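Serine/threonine-protein kinase Tel1 (Chaetomium thermophilum, PDB 6SKY) is an ATM-family kinase that phosphorylates proteins on serine and threonine using ATP, probably to activate checkpoint signalling after DNA damage. Local coordinates at the interface of chains A and B. Residues are numbered along the deposited sequence; one frame, centred on the assembly and turned at random. Chains: chain A/B, Serine/threonine-protein kinase Tel1.

The interface of chains A and B. Residues chain A 2182, 2210, 2214, 2219, 2222, 2225-2226; chain B 1937-1939, 1942, 1958.
No N or O of chain B comes within bonding reach of a polar atom of chain A in this patch, so the count of polar grips across it is zero; A:Ser2222 O, a backbone carbonyl, is met instead by the methyl B:Ala1937 CB at 3.5 Å. Within its own helix A:Ser2222 O lies 2.9 Å from A:Met2226 N, four residues on. This patch is held by apolar packing. A:Leu2214 does much of the work: its CG is anti to the carbonyl carbon (chi1 -77°), and CD2 lies 3.6 Å from B:Leu1939 CD2, the two side chains meeting at a slant. That same methyl, A:Leu2214 CD2, meets B:Val1942 CG2 tip to tip at 3.7 Å. The valine has CG1 anti to its backbone N (chi1 177°), which leaves CG2 to pack also against A:Ser2222 and turns CG1 toward the bent side chain of A:Glu2219. A:Met2226, stretched out past CG, lays its CE 3.8 Å from B:Ser1938 CA. At the other end, A:Leu2182 stands roughly perpendicular to B:Phe1958, with CD2 4.1 Å above the middle of the ring. Its CD1 reaches the ring atom B:Phe1958 CE2 at 3.9 Å and also touches B:Leu1939 CD2, the two leucines running antiparallel alongside one another. An alanine in place of A:Leu2182 would remove CG and both methyls and would probably loosen the packing over the phenylalanine face and against B:Leu1939. In the fold, helices 2178-2189, 2203-2217 and 2220-2232 of chain A's FAT region receive the chain B loop at B:Ala1937 and B:Ser1938 with helices 1939-1948 and 1953-1968, also FAT, forming part of the two-fold dimer interface.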
ATOM      1  N   LEU A2182       7.302  14.553   8.233  1.00 22.57           N
ATOM      2  CA  LEU A2182       6.113  15.154   8.825  1.00 22.57           C
ATOM      3  C   LEU A2182       6.466  15.979  10.056  1.00 22.57           C
ATOM      4  O   LEU A2182       6.028  17.125  10.197  1.00 22.57           O
ATOM      5  CB  LEU A2182       5.123  14.053   9.175  1.00 22.57           C
ATOM      6  CG  LEU A2182       3.639  14.342   9.167  1.00 22.57           C
ATOM      7  CD1 LEU A2182       3.300  15.162   7.965  1.00 22.57           C
ATOM      8  CD2 LEU A2182       2.932  13.036   9.113  1.00 22.57           C
ATOM      9  N   ALA A2210       6.055  21.850   3.316  1.00 24.18           N
ATOM     10  CA  ALA A2210       4.789  21.246   3.716  1.00 24.18           C
ATOM     11  C   ALA A2210       4.116  20.538   2.547  1.00 24.18           C
ATOM     12  O   ALA A2210       3.561  19.442   2.704  1.00 24.18           O
ATOM     13  CB  ALA A2210       3.869  22.307   4.297  1.00 24.18           C
ATOM     14  N   LEU A2214       3.064  16.522   2.186  1.00 22.16           N
ATOM     15  CA  LEU A2214       1.761  16.057   1.715  1.00 22.16           C
ATOM     16  C   LEU A2214       1.899  15.128   0.520  1.00 22.16           C
ATOM     17  O   LEU A2214       1.312  14.047   0.493  1.00 22.16           O
ATOM     18  CB  LEU A2214       0.870  17.240   1.358  1.00 22.16           C
ATOM     19  CG  LEU A2214       0.247  17.986   2.525  1.00 22.16           C
ATOM     20  CD1 LEU A2214      -0.594  19.126   2.028  1.00 22.16           C
ATOM     21  CD2 LEU A2214      -0.568  17.042   3.343  1.00 22.16           C
ATOM     22  N   GLU A2219      -1.263  12.584  -0.531  1.00 30.11           N
ATOM     23  CA  GLU A2219      -2.256  13.626  -0.781  1.00 30.11           C
ATOM     24  C   GLU A2219      -1.810  14.441  -1.982  1.00 30.11           C
ATOM     25  O   GLU A2219      -1.105  15.434  -1.854  1.00 30.11           O
ATOM     26  CB  GLU A2219      -2.428  14.517   0.436  1.00 30.11           C
ATOM     27  CG  GLU A2219      -2.354  13.798   1.750  1.00 30.11           C
ATOM     28  CD  GLU A2219      -3.450  12.789   1.913  1.00 30.11           C
ATOM     29  OE1 GLU A2219      -3.133  11.609   2.150  1.00 30.11           O
ATOM     30  OE2 GLU A2219      -4.632  13.169   1.801  1.00 30.11           O
ATOM     31  N   SER A2222      -4.075  17.955  -2.417  1.00 24.83           N
ATOM     32  CA  SER A2222      -3.730  18.933  -1.394  1.00 24.83           C
ATOM     33  C   SER A2222      -2.377  19.563  -1.675  1.00 24.83           C
ATOM     34  O   SER A2222      -2.208  20.779  -1.536  1.00 24.83           O
ATOM     35  CB  SER A2222      -3.733  18.270  -0.025  1.00 24.83           C
ATOM     36  OG  SER A2222      -4.847  17.418   0.112  1.00 24.83           O
ATOM     37  N   ARG A2225      -2.749  22.004  -4.645  1.00 23.90           N
ATOM     38  CA  ARG A2225      -3.418  23.238  -4.249  1.00 23.90           C
ATOM     39  C   ARG A2225      -2.505  24.115  -3.410  1.00 23.90           C
ATOM     40  O   ARG A2225      -2.511  25.342  -3.545  1.00 23.90           O
ATOM     41  CB  ARG A2225      -4.692  22.924  -3.481  1.00 23.90           C
ATOM     42  CG  ARG A2225      -5.722  22.147  -4.244  1.00 23.90           C
ATOM     43  CD  ARG A2225      -5.981  22.730  -5.602  1.00 23.90           C
ATOM     44  NE  ARG A2225      -6.963  21.936  -6.328  1.00 23.90           N
ATOM     45  CZ  ARG A2225      -7.149  21.993  -7.639  1.00 23.90           C
ATOM     46  NH1 ARG A2225      -8.070  21.239  -8.212  1.00 23.90           N
ATOM     47  NH2 ARG A2225      -6.414  22.802  -8.377  1.00 23.90           N
ATOM     48  N   MET A2226      -1.701  23.497  -2.549  1.00 26.71           N
ATOM     49  CA  MET A2226      -0.759  24.244  -1.728  1.00 26.71           C
ATOM     50  C   MET A2226       0.309  24.921  -2.573  1.00 26.71           C
ATOM     51  O   MET A2226       0.645  26.089  -2.342  1.00 26.71           O
ATOM     52  CB  MET A2226      -0.137  23.296  -0.717  1.00 26.71           C
ATOM     53  CG  MET A2226       0.284  23.940   0.546  1.00 26.71           C
ATOM     54  SD  MET A2226       0.426  22.760   1.872  1.00 26.71           S
ATOM     55  CE  MET A2226       0.931  23.880   3.159  1.00 26.71           C
TER
ATOM     56  N   ALA B1937      -5.681  24.591   1.216  1.00 41.83           N
ATOM     57  CA  ALA B1937      -4.961  23.386   1.585  1.00 41.83           C
ATOM     58  C   ALA B1937      -3.830  23.684   2.555  1.00 41.83           C
ATOM     59  O   ALA B1937      -3.201  24.741   2.504  1.00 41.83           O
ATOM     60  CB  ALA B1937      -4.405  22.695   0.345  1.00 41.83           C
ATOM     61  N   SER B1938      -3.588  22.728   3.448  1.00 38.76           N
ATOM     62  CA  SER B1938      -2.510  22.763   4.425  1.00 38.76           C
ATOM     63  C   SER B1938      -2.500  21.413   5.121  1.00 38.76           C
ATOM     64  O   SER B1938      -3.368  20.572   4.881  1.00 38.76           O
ATOM     65  CB  SER B1938      -2.675  23.902   5.429  1.00 38.76           C
ATOM     66  OG  SER B1938      -3.970  23.915   5.986  1.00 38.76           O
ATOM     67  N   LEU B1939      -1.497  21.205   5.974  1.00 37.38           N
ATOM     68  CA  LEU B1939      -1.467  19.984   6.772  1.00 37.38           C
ATOM     69  C   LEU B1939      -2.627  19.939   7.752  1.00 37.38           C
ATOM     70  O   LEU B1939      -3.143  18.857   8.057  1.00 37.38           O
ATOM     71  CB  LEU B1939      -0.141  19.874   7.519  1.00 37.38           C
ATOM     72  CG  LEU B1939       1.134  19.584   6.726  1.00 37.38           C
ATOM     73  CD1 LEU B1939       2.362  19.932   7.546  1.00 37.38           C
ATOM     74  CD2 LEU B1939       1.189  18.138   6.327  1.00 37.38           C
ATOM     75  N   VAL B1942      -5.839  18.802   5.857  1.00 37.18           N
ATOM     76  CA  VAL B1942      -5.767  17.366   5.619  1.00 37.18           C
ATOM     77  C   VAL B1942      -6.037  16.604   6.906  1.00 37.18           C
ATOM     78  O   VAL B1942      -6.686  15.553   6.901  1.00 37.18           O
ATOM     79  CB  VAL B1942      -4.405  16.997   5.014  1.00 37.18           C
ATOM     80  CG1 VAL B1942      -4.298  15.505   4.822  1.00 37.18           C
ATOM     81  CG2 VAL B1942      -4.223  17.704   3.709  1.00 37.18           C
ATOM     82  N   PHE B1958      -0.332  12.614  11.712  1.00 29.73           N
ATOM     83  CA  PHE B1958      -0.437  14.067  11.668  1.00 29.73           C
ATOM     84  C   PHE B1958      -0.728  14.649  13.043  1.00 29.73           C
ATOM     85  O   PHE B1958      -0.198  15.709  13.404  1.00 29.73           O
ATOM     86  CB  PHE B1958      -1.522  14.478  10.679  1.00 29.73           C
ATOM     87  CG  PHE B1958      -1.169  14.230   9.247  1.00 29.73           C
ATOM     88  CD1 PHE B1958      -1.222  12.966   8.717  1.00 29.73           C
ATOM     89  CD2 PHE B1958      -0.791  15.264   8.429  1.00 29.73           C
ATOM     90  CE1 PHE B1958      -0.896  12.742   7.408  1.00 29.73           C
ATOM     91  CE2 PHE B1958      -0.469  15.037   7.122  1.00 29.73           C
ATOM     92  CZ  PHE B1958      -0.522  13.777   6.614  1.00 29.73           C
TER